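Local coordinates for beta-lactamase-like protein (Koribacter versatilis, PDB 6B9V) that probably hydrolyses diphosphate bonds in reactive FAD photoproducts as a metal-dependent diphosphatase of the PhnP family, with a metallo-beta-lactamase-like fold, at residues V141-I146 / E164-R169; P157-E162 / D178-P183. All coordinates share one frame; numbering follows the deposited sequence.

Interactions 1 and 2 share the beta hairpin of strands 151-160 and 163-170. Interaction 1 joins strand 163-170 to the loop after strand 136-140; interaction 2 joins strand 151-160 to the loop that follows strand 173-176. Their centres are about 13 Å apart, and they touch directly: Ile165 N lies 2.9 Å from Val158 O, a probable hydrogen bond between the neighbouring strands, while Pro157 CG packs 3.5 Å from His143 NE2. Ile165 CD1 also reaches Asp178 O, at 3.3 Å. Interaction 2 supplies two manganese ligands, His160 and Asp178, whereas interaction 1 stands further back, the Tyr166 side chain being about 12 Å from a bound manganese ion.

Interaction 1: V141-I146 / E164-R169; sequences VHHEAI and EIYGYR
Glu164 and His143 reach toward each other tip to tip, with Glu164 OE2 3.5 Å from His143 CE1 at the edge of the imidazole. The extended Glu164 chain, its CG anti to the backbone N (chi1 -180°), carries the carboxylate out to this meeting. One water links the two ends: it donates to Glu164 OE1 at 2.8 Å and is hydrogen-bonded to His143 NE2 at 2.9 Å. Next, the buried Tyr166 makes the largest contribution of any residue. Its ring turns an edge toward the face of His143 in an offset edge-to-face pair, with centroids 5.5 Å apart and planes at 76°. Tyr166 OH lies 2.7 Å from His143 ND1 and 3.1 Å from the backbone atom His142 C. On the CE2 side of the ring, Val141 CG1 lies 3.6 Å from Tyr166 CE2. Tyr168 contributes less, its OH 4.3 Å from Val141 CG1; that hydroxyl is hydrogen-bonded to Tyr76 O. The Val141 backbone is hydrogen-bonded to Ala108 of strand 104-108, and that of Tyr166 to Thr77. The contact is thus part of the interface between the two sheets of the alpha-beta/beta-alpha sandwich of the metallo-beta-lactamase fold.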
# COMPACT_ATOMS: atom_id res chain seq x y z
N VAL A 141 5.55 -0.13 24.53
CA VAL A 141 6.75 -0.93 24.66
C VAL A 141 7.90 -0.10 25.23
O VAL A 141 8.25 0.94 24.67
CB VAL A 141 7.20 -1.52 23.31
CG1 VAL A 141 8.44 -2.40 23.50
CG2 VAL A 141 6.08 -2.32 22.65
N HIS A 142 8.48 -0.55 26.33
CA HIS A 142 9.77 -0.03 26.75
C HIS A 142 10.77 -1.16 26.67
O HIS A 142 10.65 -2.03 25.81
CB HIS A 142 9.71 0.57 28.15
CG HIS A 142 10.70 1.67 28.37
ND1 HIS A 142 11.78 1.56 29.23
CD2 HIS A 142 10.79 2.91 27.82
CE1 HIS A 142 12.48 2.68 29.21
NE2 HIS A 142 11.90 3.52 28.36
N HIS A 143 11.75 -1.17 27.55
CA HIS A 143 12.83 -2.15 27.44
C HIS A 143 12.46 -3.51 28.01
O HIS A 143 13.11 -4.52 27.72
CB HIS A 143 14.10 -1.61 28.10
CG HIS A 143 14.83 -0.60 27.26
ND1 HIS A 143 14.19 0.40 26.57
CD2 HIS A 143 16.15 -0.46 26.99
CE1 HIS A 143 15.08 1.12 25.91
NE2 HIS A 143 16.28 0.63 26.16
N GLU A 144 11.40 -3.57 28.81
CA GLU A 144 10.94 -4.84 29.36
C GLU A 144 10.36 -5.73 28.26
O GLU A 144 9.89 -5.24 27.24
CB GLU A 144 9.89 -4.60 30.45
CG GLU A 144 10.33 -3.60 31.52
CD GLU A 144 10.86 -4.30 32.76
OE1 GLU A 144 11.07 -5.53 32.70
OE2 GLU A 144 11.08 -3.61 33.78
N ALA A 145 10.40 -7.05 28.48
CA ALA A 145 9.88 -8.01 27.50
C ALA A 145 8.37 -7.91 27.30
O ALA A 145 7.61 -7.64 28.24
CB ALA A 145 10.27 -9.43 27.90
N ILE A 146 7.94 -8.15 26.07
CA ILE A 146 6.54 -8.19 25.69
C ILE A 146 6.02 -9.60 25.83
O ILE A 146 6.46 -10.49 25.10
CB ILE A 146 6.33 -7.72 24.23
CG1 ILE A 146 7.06 -6.40 23.97
CG2 ILE A 146 4.85 -7.61 23.92
CD1 ILE A 146 6.69 -5.30 24.94
N GLU A 164 17.02 6.10 18.35
CA GLU A 164 16.93 4.73 18.89
C GLU A 164 15.58 4.09 18.52
O GLU A 164 14.53 4.69 18.74
CB GLU A 164 17.11 4.69 20.41
CG GLU A 164 17.03 3.27 20.99
CD GLU A 164 17.10 3.23 22.51
OE1 GLU A 164 18.21 3.34 23.07
OE2 GLU A 164 16.04 3.06 23.15
N ILE A 165 15.62 2.89 17.94
CA ILE A 165 14.41 2.13 17.62
C ILE A 165 14.60 0.71 18.17
O ILE A 165 15.61 0.43 18.82
CB ILE A 165 14.11 2.08 16.09
CG1 ILE A 165 15.16 1.24 15.36
CG2 ILE A 165 14.05 3.49 15.52
CD1 ILE A 165 14.72 0.80 13.94
N TYR A 166 13.64 -0.18 17.93
CA TYR A 166 13.73 -1.56 18.42
C TYR A 166 13.85 -2.61 17.33
O TYR A 166 13.16 -2.56 16.31
CB TYR A 166 12.51 -1.92 19.28
CG TYR A 166 12.50 -1.32 20.67
CD1 TYR A 166 13.68 -1.15 21.39
CD2 TYR A 166 11.31 -0.93 21.26
CE1 TYR A 166 13.68 -0.60 22.67
CE2 TYR A 166 11.29 -0.37 22.54
CZ TYR A 166 12.48 -0.21 23.23
OH TYR A 166 12.45 0.34 24.50
N GLY A 167 14.68 -3.61 17.60
CA GLY A 167 14.55 -4.90 16.95
C GLY A 167 13.99 -5.81 18.04
O GLY A 167 13.74 -5.35 19.14
N TYR A 168 13.78 -7.09 17.74
CA TYR A 168 13.24 -7.98 18.77
C TYR A 168 13.87 -9.35 18.76
O TYR A 168 14.15 -9.89 17.71
CB TYR A 168 11.72 -8.14 18.60
CG TYR A 168 10.98 -6.83 18.77
CD1 TYR A 168 10.71 -6.02 17.67
CD2 TYR A 168 10.60 -6.40 20.03
CE1 TYR A 168 10.05 -4.80 17.83
CE2 TYR A 168 9.95 -5.19 20.20
CZ TYR A 168 9.68 -4.40 19.10
OH TYR A 168 9.03 -3.21 19.30
N ARG A 169 14.09 -9.91 19.95
CA ARG A 169 14.53 -11.28 20.04
C ARG A 169 13.38 -12.10 20.61
O ARG A 169 12.73 -11.70 21.56
CB ARG A 169 15.77 -11.43 20.93
CG ARG A 169 16.18 -12.89 21.12
CD ARG A 169 17.46 -13.04 21.92
NE ARG A 169 17.83 -14.45 22.03
CZ ARG A 169 19.09 -14.90 22.10
NH1 ARG A 169 20.11 -14.05 22.05
NH2 ARG A 169 19.33 -16.21 22.19
O HOH W 1 18.61 2.34 25.69

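Interaction 2: P157-E162 / D178-P183. With MN (manganese (II) ion), chain D; MN (manganese (II) ion), chain C.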
# COMPACT_ATOMS: atom_id res chain seq x y z
N PRO A 157 17.41 -2.54 21.65
CA PRO A 157 17.65 -1.20 21.11
C PRO A 157 18.68 -1.22 19.99
O PRO A 157 19.74 -1.84 20.15
CB PRO A 157 18.18 -0.42 22.31
CG PRO A 157 17.65 -1.20 23.54
CD PRO A 157 17.66 -2.63 23.10
N VAL A 158 18.36 -0.59 18.86
CA VAL A 158 19.36 -0.35 17.82
C VAL A 158 19.29 1.13 17.41
O VAL A 158 18.31 1.82 17.71
CB VAL A 158 19.17 -1.27 16.59
CG1 VAL A 158 19.32 -2.75 16.99
CG2 VAL A 158 17.81 -1.06 15.90
N ILE A 159 20.34 1.61 16.75
CA ILE A 159 20.43 3.01 16.36
C ILE A 159 20.22 3.17 14.85
O ILE A 159 20.95 2.59 14.05
CB ILE A 159 21.78 3.61 16.78
CG1 ILE A 159 21.94 3.49 18.30
CG2 ILE A 159 21.88 5.08 16.35
CD1 ILE A 159 20.85 4.21 19.09
N HIS A 160 19.21 3.96 14.50
CA HIS A 160 18.74 4.18 13.13
C HIS A 160 19.14 5.62 12.82
O HIS A 160 18.36 6.55 13.06
CB HIS A 160 17.21 3.94 13.06
CG HIS A 160 16.62 3.96 11.67
ND1 HIS A 160 17.36 3.80 10.53
CD2 HIS A 160 15.32 4.05 11.28
CE1 HIS A 160 16.55 3.81 9.47
NE2 HIS A 160 15.31 3.97 9.90
N GLY A 161 20.39 5.78 12.40
CA GLY A 161 21.00 7.09 12.22
C GLY A 161 21.45 7.70 13.54
O GLY A 161 22.56 7.44 14.01
N GLU A 162 20.60 8.53 14.13
CA GLU A 162 20.79 8.91 15.52
C GLU A 162 19.52 8.67 16.35
O GLU A 162 19.45 9.08 17.51
CB GLU A 162 21.22 10.38 15.62
CG GLU A 162 20.23 11.36 15.03
CD GLU A 162 20.79 12.77 14.95
OE1 GLU A 162 21.89 13.00 15.52
OE2 GLU A 162 20.14 13.64 14.33
N ASP A 178 16.56 -1.68 9.85
CA ASP A 178 16.70 -0.23 9.92
C ASP A 178 17.67 0.22 11.02
O ASP A 178 17.30 0.98 11.92
CB ASP A 178 15.34 0.44 10.15
CG ASP A 178 14.40 0.30 8.94
OD1 ASP A 178 14.09 1.32 8.28
OD2 ASP A 178 13.98 -0.83 8.67
N PHE A 179 18.90 -0.27 10.97
CA PHE A 179 19.89 0.26 11.90
C PHE A 179 21.14 0.63 11.14
O PHE A 179 21.45 0.01 10.10
CB PHE A 179 20.25 -0.75 13.01
CG PHE A 179 20.95 -1.98 12.51
CD1 PHE A 179 22.33 -2.00 12.33
CD2 PHE A 179 20.23 -3.14 12.24
CE1 PHE A 179 22.98 -3.14 11.86
CE2 PHE A 179 20.87 -4.29 11.78
CZ PHE A 179 22.24 -4.28 11.57
N SER A 180 21.83 1.63 11.67
CA SER A 180 23.18 1.96 11.22
C SER A 180 24.19 1.43 12.23
O SER A 180 25.34 1.22 11.90
CB SER A 180 23.33 3.47 11.02
OG SER A 180 22.85 4.22 12.14
N SER A 181 23.76 1.22 13.47
CA SER A 181 24.66 0.61 14.46
C SER A 181 23.89 -0.08 15.59
O SER A 181 22.70 0.19 15.81
CB SER A 181 25.64 1.64 15.04
OG SER A 181 24.98 2.63 15.81
N ILE A 182 24.58 -0.98 16.27
CA ILE A 182 24.01 -1.73 17.37
C ILE A 182 24.88 -1.55 18.60
O ILE A 182 26.07 -1.90 18.58
CB ILE A 182 23.88 -3.23 17.03
CG1 ILE A 182 23.08 -3.44 15.74
CG2 ILE A 182 23.22 -3.98 18.18
CD1 ILE A 182 23.10 -4.87 15.23
N PRO A 183 24.30 -0.97 19.66
CA PRO A 183 25.04 -0.71 20.90
C PRO A 183 25.65 -1.98 21.49
O PRO A 183 25.14 -3.08 21.24
CB PRO A 183 23.96 -0.15 21.84
CG PRO A 183 22.88 0.38 20.92
CD PRO A 183 22.89 -0.54 19.74
MN MN D . 13.32 3.49 8.98
MN MN C . 12.66 0.98 6.65
O HOH W 2 24.73 4.71 14.03
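Ile159 and Ser181 form a single antiparallel bridge, a hydrogen-bonded pair in which Ile159 N donates to Ser181 O at 2.9 Å (N-H...O angle 165°). Ile159 O in turn accepts from Ser180 N at 2.7 Å and Ser181 N at 3.2 Å, both in the carbonyl plane; two residues facing one make a classic beta bulge. Among side-chain hydrogen bonds, Ser180 OG accepts from Gly161 N at 2.9 Å, and a water joins this hydroxyl to Ser181 OG. In the apolar packing, Val158 CB meets Phe179 CB at 3.8 Å, Val158 CG1 runs beside Ile182 CG1, and Ile159 CG1 lies 4.2 Å from Pro183 CG. Around the metals, His160 CG is anti to the backbone N (chi1 -172°), and Asp178 covers a face of the ring with its O and with CB, a CH-pi contact 3.6 Å from the centroid. His160 NE2 binds one manganese ion at 2.2 Å; this bond and the second-shell bond of ND1 to Thr208 O together hold the ring's rotation. Asp178 OD1 bridges both ions. His78 and His80 complete the first ion's protein ligands, and Asp82, His83 and His231 the second's, an aspartate-bridged dinuclear centre found in many metallo-beta-lactamase-fold hydrolases.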